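Local coordinates for protein elongation factor 1-beta (PDB 7CSL) that probably promotes exchange of GDP for GTP on elongation factor 1-alpha, regenerating the form that joins aminoacyl-tRNA in the ternary complex, at residues I32-Y36 and G64-V70; F4-I10 and F55-D61; L21-E25 and K40-E44; L24-L28 and F74-V80. One frame throughout, in Å; residues are numbered along the deposited sequence.

Interaction 1 of 4, residues I32-Y36 and G64-V70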
# COMPACT_ATOMS: atom_id res chain seq x y z
N ILE C 32 -2.86 12.20 -20.15
CA ILE C 32 -1.66 11.49 -19.62
C ILE C 32 -0.39 12.09 -20.29
O ILE C 32 -0.27 12.07 -21.50
CB ILE C 32 -1.68 10.00 -19.92
CG1 ILE C 32 -2.89 9.32 -19.23
CG2 ILE C 32 -0.39 9.34 -19.45
CD1 ILE C 32 -3.31 8.05 -19.91
N PRO C 33 0.56 12.59 -19.49
CA PRO C 33 1.77 13.17 -20.10
C PRO C 33 2.62 12.20 -20.91
O PRO C 33 2.65 10.99 -20.61
CB PRO C 33 2.54 13.70 -18.90
CG PRO C 33 1.53 13.90 -17.83
CD PRO C 33 0.50 12.82 -18.04
N GLU C 34 3.33 12.74 -21.89
CA GLU C 34 4.05 11.97 -22.90
C GLU C 34 4.99 10.90 -22.34
O GLU C 34 5.08 9.83 -22.92
CB GLU C 34 4.84 12.89 -23.87
CG GLU C 34 5.43 12.15 -25.09
CD GLU C 34 6.34 13.02 -25.96
OE1 GLU C 34 6.10 14.24 -26.07
OE2 GLU C 34 7.30 12.47 -26.57
N LYS C 35 5.71 11.20 -21.26
CA LYS C 35 6.64 10.22 -20.69
C LYS C 35 5.94 9.08 -19.92
O LYS C 35 6.62 8.14 -19.55
CB LYS C 35 7.73 10.83 -19.80
CG LYS C 35 7.30 11.43 -18.47
CD LYS C 35 8.53 12.01 -17.75
CE LYS C 35 8.28 12.36 -16.29
NZ LYS C 35 7.09 13.23 -16.15
N TYR C 36 4.62 9.16 -19.70
CA TYR C 36 3.86 8.01 -19.15
C TYR C 36 3.24 7.23 -20.30
O TYR C 36 3.11 7.75 -21.40
CB TYR C 36 2.81 8.48 -18.16
CG TYR C 36 3.36 9.29 -17.04
CD1 TYR C 36 3.85 8.69 -15.89
CD2 TYR C 36 3.42 10.67 -17.11
CE1 TYR C 36 4.36 9.45 -14.87
CE2 TYR C 36 3.93 11.43 -16.09
CZ TYR C 36 4.41 10.82 -14.98
OH TYR C 36 4.91 11.54 -13.94
N GLY C 64 10.97 12.46 -10.42
CA GLY C 64 10.39 13.03 -11.63
C GLY C 64 9.13 12.33 -12.11
O GLY C 64 8.36 12.91 -12.85
N TYR C 65 8.92 11.08 -11.70
CA TYR C 65 7.68 10.36 -12.03
C TYR C 65 6.76 10.27 -10.81
O TYR C 65 7.19 10.03 -9.68
CB TYR C 65 7.96 8.97 -12.57
CG TYR C 65 8.59 8.92 -13.95
CD1 TYR C 65 9.93 9.33 -14.16
CD2 TYR C 65 7.89 8.39 -15.02
CE1 TYR C 65 10.52 9.21 -15.41
CE2 TYR C 65 8.47 8.30 -16.29
CZ TYR C 65 9.79 8.70 -16.48
OH TYR C 65 10.34 8.61 -17.74
N SER C 66 5.50 10.51 -11.08
CA SER C 66 4.48 10.57 -10.07
C SER C 66 3.17 10.21 -10.74
O SER C 66 2.72 10.88 -11.68
CB SER C 66 4.43 11.97 -9.49
OG SER C 66 3.25 12.18 -8.78
N PHE C 67 2.54 9.14 -10.27
CA PHE C 67 1.16 8.86 -10.68
C PHE C 67 0.19 9.88 -10.04
O PHE C 67 -0.85 10.14 -10.60
CB PHE C 67 0.77 7.40 -10.37
CG PHE C 67 1.66 6.42 -11.04
CD1 PHE C 67 1.71 6.34 -12.44
CD2 PHE C 67 2.52 5.63 -10.31
CE1 PHE C 67 2.56 5.47 -13.07
CE2 PHE C 67 3.36 4.75 -10.94
CZ PHE C 67 3.39 4.67 -12.34
N ASP C 68 0.57 10.51 -8.93
CA ASP C 68 -0.25 11.55 -8.32
C ASP C 68 -0.44 12.75 -9.25
O ASP C 68 -1.50 13.37 -9.22
CB ASP C 68 0.35 12.05 -6.98
CG ASP C 68 -0.09 11.20 -5.76
OD1 ASP C 68 -0.59 10.08 -5.93
OD2 ASP C 68 0.08 11.67 -4.63
N GLU C 69 0.56 13.07 -10.06
CA GLU C 69 0.47 14.20 -10.98
C GLU C 69 -0.39 13.80 -12.15
O GLU C 69 -1.08 14.65 -12.70
CB GLU C 69 1.85 14.70 -11.42
CG GLU C 69 2.64 15.34 -10.29
CD GLU C 69 4.07 15.76 -10.68
OE1 GLU C 69 4.42 15.69 -11.88
OE2 GLU C 69 4.85 16.14 -9.76
N VAL C 70 -0.42 12.49 -12.49
CA VAL C 70 -1.27 12.08 -13.59
C VAL C 70 -2.70 12.21 -13.09
O VAL C 70 -3.54 12.72 -13.83
CB VAL C 70 -0.93 10.71 -14.20
CG1 VAL C 70 -1.77 10.44 -15.43
CG2 VAL C 70 0.52 10.64 -14.60
O HOH W 1 9.30 6.78 -19.55
O HOH W 2 4.86 13.95 -13.88

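Interaction 2 of 4, residues F4-I10 and F55-D61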
# COMPACT_ATOMS: atom_id res chain seq x y z
N PHE C 4 9.70 1.43 -19.51
CA PHE C 4 8.87 1.49 -18.27
C PHE C 4 9.23 0.38 -17.30
O PHE C 4 9.57 -0.73 -17.73
CB PHE C 4 7.37 1.38 -18.59
CG PHE C 4 6.84 2.48 -19.46
CD1 PHE C 4 6.95 3.81 -19.07
CD2 PHE C 4 6.22 2.19 -20.65
CE1 PHE C 4 6.45 4.82 -19.85
CE2 PHE C 4 5.71 3.20 -21.44
CZ PHE C 4 5.84 4.51 -21.05
N ASN C 5 9.14 0.66 -16.00
CA ASN C 5 9.24 -0.42 -15.02
C ASN C 5 8.25 -0.37 -13.85
O ASN C 5 8.39 -1.14 -12.92
CB ASN C 5 10.69 -0.50 -14.52
CG ASN C 5 11.12 0.74 -13.81
OD1 ASN C 5 10.34 1.63 -13.58
ND2 ASN C 5 12.38 0.79 -13.42
N LEU C 6 7.24 0.51 -13.94
CA LEU C 6 6.29 0.77 -12.87
C LEU C 6 4.86 0.91 -13.46
O LEU C 6 4.66 1.58 -14.46
CB LEU C 6 6.70 2.05 -12.17
CG LEU C 6 6.18 2.36 -10.78
CD1 LEU C 6 6.51 1.21 -9.80
CD2 LEU C 6 6.77 3.69 -10.33
N VAL C 7 3.91 0.17 -12.90
CA VAL C 7 2.50 0.37 -13.21
C VAL C 7 1.81 1.01 -12.00
O VAL C 7 2.04 0.63 -10.86
CB VAL C 7 1.84 -0.95 -13.64
CG1 VAL C 7 1.66 -1.88 -12.47
CG2 VAL C 7 0.52 -0.67 -14.32
N GLY C 8 1.03 2.05 -12.23
CA GLY C 8 0.20 2.63 -11.17
C GLY C 8 -1.26 2.58 -11.58
O GLY C 8 -1.60 3.06 -12.67
N VAL C 9 -2.13 1.99 -10.76
CA VAL C 9 -3.57 1.93 -11.10
C VAL C 9 -4.24 3.17 -10.58
O VAL C 9 -4.19 3.40 -9.37
CB VAL C 9 -4.20 0.64 -10.60
CG1 VAL C 9 -5.71 0.53 -10.97
CG2 VAL C 9 -3.41 -0.53 -11.14
N ILE C 10 -4.78 4.02 -11.48
CA ILE C 10 -5.50 5.23 -11.07
C ILE C 10 -7.02 5.09 -11.28
O ILE C 10 -7.46 4.91 -12.40
CB ILE C 10 -5.01 6.54 -11.82
CG1 ILE C 10 -3.53 6.82 -11.51
CG2 ILE C 10 -5.90 7.70 -11.41
CD1 ILE C 10 -2.95 8.01 -12.26
N PHE C 55 -7.35 3.15 -14.87
CA PHE C 55 -6.24 3.36 -15.77
C PHE C 55 -4.95 2.72 -15.25
O PHE C 55 -4.46 3.10 -14.20
CB PHE C 55 -6.02 4.86 -15.96
CG PHE C 55 -7.08 5.53 -16.81
CD1 PHE C 55 -8.33 5.79 -16.29
CD2 PHE C 55 -6.82 5.90 -18.12
CE1 PHE C 55 -9.30 6.41 -17.07
CE2 PHE C 55 -7.77 6.52 -18.91
CZ PHE C 55 -9.01 6.75 -18.39
N TYR C 56 -4.41 1.79 -16.00
CA TYR C 56 -3.13 1.14 -15.69
C TYR C 56 -2.04 1.99 -16.34
O TYR C 56 -1.62 1.76 -17.48
CB TYR C 56 -3.15 -0.30 -16.16
CG TYR C 56 -4.11 -1.11 -15.34
CD1 TYR C 56 -5.50 -0.90 -15.43
CD2 TYR C 56 -3.65 -2.05 -14.43
CE1 TYR C 56 -6.39 -1.60 -14.63
CE2 TYR C 56 -4.55 -2.78 -13.64
CZ TYR C 56 -5.92 -2.55 -13.74
OH TYR C 56 -6.84 -3.26 -12.97
N VAL C 57 -1.60 3.00 -15.60
CA VAL C 57 -0.59 3.95 -16.11
C VAL C 57 0.80 3.34 -15.95
O VAL C 57 1.14 2.89 -14.88
CB VAL C 57 -0.68 5.29 -15.37
CG1 VAL C 57 0.24 6.35 -15.98
CG2 VAL C 57 -2.12 5.84 -15.41
N LEU C 58 1.61 3.40 -17.03
CA LEU C 58 2.99 2.98 -17.05
C LEU C 58 3.91 4.15 -16.76
O LEU C 58 3.76 5.27 -17.30
CB LEU C 58 3.36 2.37 -18.41
CG LEU C 58 2.42 1.26 -18.86
CD1 LEU C 58 2.68 0.83 -20.28
CD2 LEU C 58 2.51 0.10 -17.85
N GLY C 59 4.87 3.90 -15.91
CA GLY C 59 5.86 4.91 -15.55
C GLY C 59 7.21 4.30 -15.21
O GLY C 59 7.50 3.16 -15.59
N ARG C 60 8.00 5.06 -14.45
CA ARG C 60 9.36 4.69 -14.05
C ARG C 60 9.60 4.91 -12.56
O ARG C 60 9.16 5.88 -11.97
CB ARG C 60 10.42 5.48 -14.84
CG ARG C 60 10.59 4.95 -16.26
CD ARG C 60 11.92 5.34 -16.86
NE ARG C 60 13.05 4.57 -16.33
CZ ARG C 60 13.32 3.28 -16.60
NH1 ARG C 60 12.54 2.55 -17.40
NH2 ARG C 60 14.38 2.71 -16.04
N ASP C 61 10.34 3.99 -11.96
CA ASP C 61 10.53 4.03 -10.53
C ASP C 61 11.75 4.92 -10.27
O ASP C 61 12.83 4.42 -9.96
CB ASP C 61 10.70 2.60 -10.04
CG ASP C 61 10.85 2.50 -8.57
OD1 ASP C 61 10.86 3.55 -7.86
OD2 ASP C 61 10.98 1.33 -8.13
O HOH W 3 13.92 2.78 -12.31

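Interaction 3 of 4, residues L21-E25 and K40-E44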
# COMPACT_ATOMS: atom_id res chain seq x y z
N LEU C 21 -19.04 7.30 -20.47
CA LEU C 21 -17.73 6.78 -20.07
C LEU C 21 -16.80 6.58 -21.27
O LEU C 21 -15.58 6.67 -21.11
CB LEU C 21 -17.91 5.48 -19.26
CG LEU C 21 -18.78 5.58 -17.99
CD1 LEU C 21 -19.23 4.20 -17.48
CD2 LEU C 21 -18.07 6.37 -16.89
N ASP C 22 -17.36 6.33 -22.47
CA ASP C 22 -16.53 6.25 -23.70
C ASP C 22 -15.90 7.63 -24.03
O ASP C 22 -14.72 7.74 -24.42
CB ASP C 22 -17.35 5.72 -24.90
CG ASP C 22 -17.89 4.29 -24.68
OD1 ASP C 22 -17.22 3.45 -24.04
OD2 ASP C 22 -19.00 4.01 -25.15
N GLU C 23 -16.69 8.67 -23.83
CA GLU C 23 -16.26 10.03 -24.07
C GLU C 23 -15.23 10.46 -23.04
O GLU C 23 -14.24 11.11 -23.40
CB GLU C 23 -17.49 10.94 -23.99
CG GLU C 23 -17.25 12.41 -24.27
CD GLU C 23 -18.54 13.22 -24.17
OE1 GLU C 23 -18.52 14.28 -23.52
OE2 GLU C 23 -19.58 12.77 -24.72
N LEU C 24 -15.48 10.09 -21.79
CA LEU C 24 -14.62 10.42 -20.66
C LEU C 24 -13.27 9.68 -20.77
O LEU C 24 -12.19 10.29 -20.64
CB LEU C 24 -15.33 10.11 -19.31
CG LEU C 24 -14.46 10.28 -18.08
CD1 LEU C 24 -14.08 11.75 -17.92
CD2 LEU C 24 -15.14 9.80 -16.82
N GLU C 25 -13.32 8.39 -21.07
CA GLU C 25 -12.08 7.63 -21.30
C GLU C 25 -11.20 8.31 -22.33
O GLU C 25 -10.01 8.50 -22.09
CB GLU C 25 -12.41 6.23 -21.77
CG GLU C 25 -11.20 5.30 -21.90
CD GLU C 25 -11.63 3.91 -22.30
OE1 GLU C 25 -12.73 3.51 -21.86
OE2 GLU C 25 -10.87 3.22 -23.03
N LYS C 40 -3.73 -0.33 -20.13
CA LYS C 40 -5.13 -0.62 -20.35
C LYS C 40 -6.05 0.20 -19.46
O LYS C 40 -5.65 0.76 -18.44
CB LYS C 40 -5.47 -2.10 -20.12
CG LYS C 40 -5.24 -2.58 -18.70
CD LYS C 40 -5.71 -4.02 -18.60
CE LYS C 40 -5.65 -4.48 -17.16
NZ LYS C 40 -5.95 -5.93 -17.12
N VAL C 41 -7.31 0.25 -19.84
CA VAL C 41 -8.34 0.87 -19.04
C VAL C 41 -9.39 -0.20 -18.77
O VAL C 41 -9.84 -0.83 -19.71
CB VAL C 41 -8.98 2.07 -19.77
CG1 VAL C 41 -9.84 2.86 -18.80
CG2 VAL C 41 -7.90 2.98 -20.33
N GLU C 42 -9.75 -0.39 -17.51
CA GLU C 42 -10.82 -1.28 -17.15
C GLU C 42 -11.95 -0.48 -16.53
O GLU C 42 -11.72 0.57 -15.93
CB GLU C 42 -10.33 -2.33 -16.18
CG GLU C 42 -9.14 -3.07 -16.72
CD GLU C 42 -8.99 -4.42 -16.10
OE1 GLU C 42 -8.93 -4.49 -14.85
OE2 GLU C 42 -8.89 -5.38 -16.87
N ARG C 43 -13.16 -1.00 -16.67
CA ARG C 43 -14.34 -0.43 -16.02
C ARG C 43 -14.72 -1.30 -14.86
O ARG C 43 -14.73 -2.54 -14.97
CB ARG C 43 -15.47 -0.28 -17.02
CG ARG C 43 -15.03 0.50 -18.23
CD ARG C 43 -16.17 1.07 -19.01
NE ARG C 43 -15.66 1.95 -20.05
CZ ARG C 43 -16.39 2.49 -21.03
NH1 ARG C 43 -17.70 2.26 -21.13
NH2 ARG C 43 -15.80 3.27 -21.93
N GLU C 44 -14.99 -0.65 -13.74
CA GLU C 44 -15.37 -1.35 -12.52
C GLU C 44 -16.62 -0.70 -11.92
O GLU C 44 -16.56 0.47 -11.41
CB GLU C 44 -14.22 -1.38 -11.49
CG GLU C 44 -14.36 -2.51 -10.48
CD GLU C 44 -13.63 -2.27 -9.17
OE1 GLU C 44 -12.86 -1.31 -9.06
OE2 GLU C 44 -13.83 -3.07 -8.23
O HOH W 4 -12.95 1.04 -20.49

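Interaction 4 of 4, residues L24-L28 and F74-V80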
# COMPACT_ATOMS: atom_id res chain seq x y z
N LEU C 24 -15.48 10.09 -21.79
CA LEU C 24 -14.62 10.42 -20.66
C LEU C 24 -13.27 9.68 -20.77
O LEU C 24 -12.19 10.29 -20.64
CB LEU C 24 -15.33 10.11 -19.31
CG LEU C 24 -14.46 10.28 -18.08
CD1 LEU C 24 -14.08 11.75 -17.92
CD2 LEU C 24 -15.14 9.80 -16.82
N GLU C 25 -13.32 8.39 -21.07
CA GLU C 25 -12.08 7.63 -21.30
C GLU C 25 -11.20 8.31 -22.33
O GLU C 25 -10.01 8.50 -22.09
CB GLU C 25 -12.41 6.23 -21.77
CG GLU C 25 -11.20 5.30 -21.90
CD GLU C 25 -11.63 3.91 -22.30
OE1 GLU C 25 -12.73 3.51 -21.86
OE2 GLU C 25 -10.87 3.22 -23.03
N GLU C 26 -11.80 8.66 -23.47
CA GLU C 26 -11.07 9.28 -24.57
C GLU C 26 -10.39 10.58 -24.15
O GLU C 26 -9.30 10.87 -24.63
CB GLU C 26 -12.01 9.53 -25.78
CG GLU C 26 -11.28 9.76 -27.10
CD GLU C 26 -12.08 10.57 -28.13
OE1 GLU C 26 -13.17 10.10 -28.56
OE2 GLU C 26 -11.61 11.67 -28.52
N LYS C 27 -11.06 11.36 -23.29
CA LYS C 27 -10.55 12.66 -22.83
C LYS C 27 -9.41 12.50 -21.84
O LYS C 27 -8.41 13.25 -21.86
CB LYS C 27 -11.65 13.51 -22.16
CG LYS C 27 -12.38 14.46 -23.12
CD LYS C 27 -13.84 14.67 -22.74
CE LYS C 27 -14.46 15.88 -23.46
NZ LYS C 27 -14.58 17.08 -22.56
N LEU C 28 -9.60 11.55 -20.93
CA LEU C 28 -8.58 11.23 -19.95
C LEU C 28 -7.32 10.70 -20.62
O LEU C 28 -6.22 11.04 -20.21
CB LEU C 28 -9.11 10.16 -19.01
CG LEU C 28 -10.21 10.66 -18.10
CD1 LEU C 28 -10.91 9.45 -17.45
CD2 LEU C 28 -9.64 11.62 -17.08
N PHE C 74 -6.07 14.27 -14.65
CA PHE C 74 -7.39 13.64 -14.67
C PHE C 74 -8.50 14.40 -13.89
O PHE C 74 -9.63 14.49 -14.39
CB PHE C 74 -7.29 12.24 -14.04
CG PHE C 74 -6.64 11.19 -14.88
CD1 PHE C 74 -6.05 11.44 -16.10
CD2 PHE C 74 -6.61 9.88 -14.38
CE1 PHE C 74 -5.46 10.43 -16.81
CE2 PHE C 74 -6.01 8.86 -15.10
CZ PHE C 74 -5.42 9.15 -16.31
N GLU C 75 -8.19 14.94 -12.72
CA GLU C 75 -9.18 15.69 -11.95
C GLU C 75 -9.63 17.02 -12.62
O GLU C 75 -10.66 17.59 -12.25
CB GLU C 75 -8.70 15.89 -10.50
CG GLU C 75 -8.78 14.60 -9.64
CD GLU C 75 -8.55 14.82 -8.13
OE1 GLU C 75 -8.13 15.94 -7.77
OE2 GLU C 75 -8.80 13.90 -7.30
N GLU C 76 -8.87 17.50 -13.60
CA GLU C 76 -9.24 18.69 -14.34
C GLU C 76 -10.25 18.37 -15.45
O GLU C 76 -10.94 19.27 -15.93
CB GLU C 76 -8.00 19.38 -14.92
CG GLU C 76 -7.11 20.04 -13.86
CD GLU C 76 -5.64 20.24 -14.26
OE1 GLU C 76 -5.25 19.93 -15.41
OE2 GLU C 76 -4.85 20.72 -13.40
N VAL C 77 -10.34 17.10 -15.87
CA VAL C 77 -11.21 16.73 -17.01
C VAL C 77 -12.69 16.75 -16.62
O VAL C 77 -13.06 16.40 -15.48
CB VAL C 77 -10.81 15.38 -17.62
CG1 VAL C 77 -11.75 14.95 -18.73
CG2 VAL C 77 -9.39 15.44 -18.17
N GLU C 78 -13.52 17.18 -17.58
CA GLU C 78 -14.96 17.36 -17.40
C GLU C 78 -15.59 16.01 -17.06
O GLU C 78 -15.24 15.00 -17.67
CB GLU C 78 -15.58 17.88 -18.71
CG GLU C 78 -17.04 18.29 -18.66
CD GLU C 78 -17.53 18.69 -20.05
OE1 GLU C 78 -18.36 17.96 -20.63
OE2 GLU C 78 -17.02 19.70 -20.59
N ASN C 79 -16.47 16.02 -16.06
CA ASN C 79 -17.19 14.82 -15.56
C ASN C 79 -16.38 13.85 -14.67
O ASN C 79 -16.80 12.72 -14.44
CB ASN C 79 -17.87 14.06 -16.69
CG ASN C 79 -18.92 14.89 -17.39
OD1 ASN C 79 -19.27 15.99 -16.96
ND2 ASN C 79 -19.47 14.33 -18.46
N VAL C 80 -15.26 14.31 -14.16
CA VAL C 80 -14.48 13.58 -13.21
C VAL C 80 -14.76 14.10 -11.82
O VAL C 80 -14.43 15.24 -11.52
CB VAL C 80 -12.99 13.75 -13.47
CG1 VAL C 80 -12.16 13.08 -12.38
CG2 VAL C 80 -12.63 13.20 -14.87
O HOH W 5 -16.98 16.14 -21.80

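Interaction 1 of 4, residues I32-Y36 and G64-V70
Y36 is the residue to start from, because it touches most of G64-V70. The polar link between the two segments runs through its hydroxyl: the backbone N of S66 donates to Y36 OH over 3.1 Å, and the hydrogen bond is nearly straight at 163°. A water 2.4 Å from the same Y36 OH donates to E69 OE1 at 2.7 Å; the same water's bond from K35 NZ, at 3.3 Å, is weak. A second water bridges K35 O (3.0 Å) and Y65 OH (2.8 Å).

The edge of Y65 points toward the face of Y36 in an offset edge-to-face pair, with centroids 5.5 Å apart and planes at 76°. K35 lies over the face of Y65: its CE sits 3.8 Å from the ring centroid as a CH-pi contact, and K35 NZ, 5.0 Å from that centroid, adds a cation-pi component. V70 CG2 lies over one face of the Y36 ring, a CH-pi contact, 3.7 Å from its centroid.

Apolar contacts extend this patch, with P33 CD 4.1 Å from V70 CG2 and I32 CG1 4.1 Å from V70 CG1. A type I turn from P33 to Y36 brings the lysine and the tyrosine round to this side. S66 is the N-cap of helix 67-75, its OG accepting from E69 N (3.1 Å); because S66 N donates to Y36 OH, the start of the helix is held to the loop after helix 21-29, on the helical layer of a ferredoxin-like alpha/beta sandwich.

Interaction 2 of 4, residues F4-I10 and F55-D61
Two central antiparallel strands of the sheet meet here, their pairing ending in a classic beta bulge. Regular hydrogen-bonded pairs join I10 to F55 (I10 N to F55 O 2.9 Å, F55 N to I10 O 3.0 Å) and G8 to V57 (G8 N to V57 O 2.8 Å, V57 N to G8 O 2.9 Å). At the bulge N5 and L6 both face G59: G59 O accepts from N5 N at 3.0 Å and from L6 N at 3.1 Å, while G59 N donates to L6 O at 2.7 Å. Beyond it, N5 OD1 accepts a hydrogen bond from D61 N (2.9 Å).

V7, V9, Y56 and L58 lie on one face, where V9 CG2 meets Y56 CE2 at 3.6 Å; V7 and V9 also meet apolar side chains of the elongation factor 1-alpha chain. L6, I10, F55 and V57 lie on the other face and pack on the helices, with I10 CD1 3.9 Å from V57 CG2; L6 also reaches the partner protein. Near the N terminus the F4 ring rests on L58 CB, 3.7 Å from the ring centroid. This is the central strand pair of the ferredoxin-like exchange domain.

Interaction 3 of 4, residues L21-E25 and K40-E44
R43 carries this contact, with E25 and V41 next in buried area. From strand 37-47 the arginine reaches across to helix 21-29 and lays its guanidinium against the first turn, one face over L21 CB (3.7 Å from R43 NH1). Two acids meet its edge. D22 OD1 takes a salt bridge and hydrogen bond from R43 NH2 at a very short 2.5 Å, with a weaker one from R43 NH1 at 3.2 Å; E25 OE1 takes another from R43 NH2 at 3.1 Å. D22 and E25 are three residues apart, so one turn of helix places both carboxylates around the same positive group.

E25 does more than pair with R43. Its OE1 also receives a water at 2.8 Å, and that water accepts from R43 NE at 2.9 Å, closing a ring of polar links. Its other oxygen, OE2, pairs with K29 one turn further along the helix.

V41 points toward the helix from the same side of the strand as R43, two residues earlier, and its CB lies 3.9 Å from E25 OE2. The axes of the two short segments come no closer than 11.3 Å, with their directions at 147°, so long side chains have to span the gap. A surface salt-bridge network thus ties the first helix to strand 37-47, an outermost strand of this chain's sheet, in the helix-over-sheet packing of the ferredoxin-like fold.

Interaction 4 of 4, residues L24-L28 and F74-V80
L28 pushes its CD2 methyl into a pocket formed by three residues of the other segment: it lies 3.7 Å from F74 CD1, 4.0 Å from V77 CB and 4.0 Å from V80 CG2. The backbone joins in as well, since L28 O comes within 3.5 Å of F74 CE1. One turn earlier on the same helix, L24 works the neighbouring part of the surface. Its CD1 touches V80 CG2 at 3.7 Å and V77 CG1 at 4.0 Å, and packs against the backbone E78 O at 3.5 Å.

After helix 67-75 a type II turn runs from V77 to V80, with N79 in the left-handed backbone region, and leaves both valines in contact with L24 and L28. On the sheet side, V12 and F55 also touch L28.

At the solvent side K27 CB lies 3.7 Å from V77 CG1, and its ammonium group meets E78 through a water, 2.7 Å from K27 NZ and 2.6 Å from E78 OE1. Beyond that water bridge no directional bond crosses between the segments, so the contact must be held by dispersion and by the burial of L24, L28, V77, V80 and F74, with the polar link confined to its solvent-facing edge.

Overall arrangement
From the N terminus, strand 6-14 first pairs with strand 50-59, and interaction 2, joining these two central strands, closes a loop that contains helix 21-29 and strand 37-47 in sequence. Interaction 3, from that helix to strand 37-47, is nested inside this loop. Interaction 4 starts from the same helix, sharing L24 and E25 with interaction 3, but runs on to the end of helix 67-75 and the turn after it, and so crosses interaction 2. Interaction 1 lies inside the loop closed by interaction 4, crosses both 2 and 3, and joins the loop after helix 21-29 to the start of helix 67-75. F55 and F74 link interactions 2 and 4, and I32 on F74 links 1 and 4.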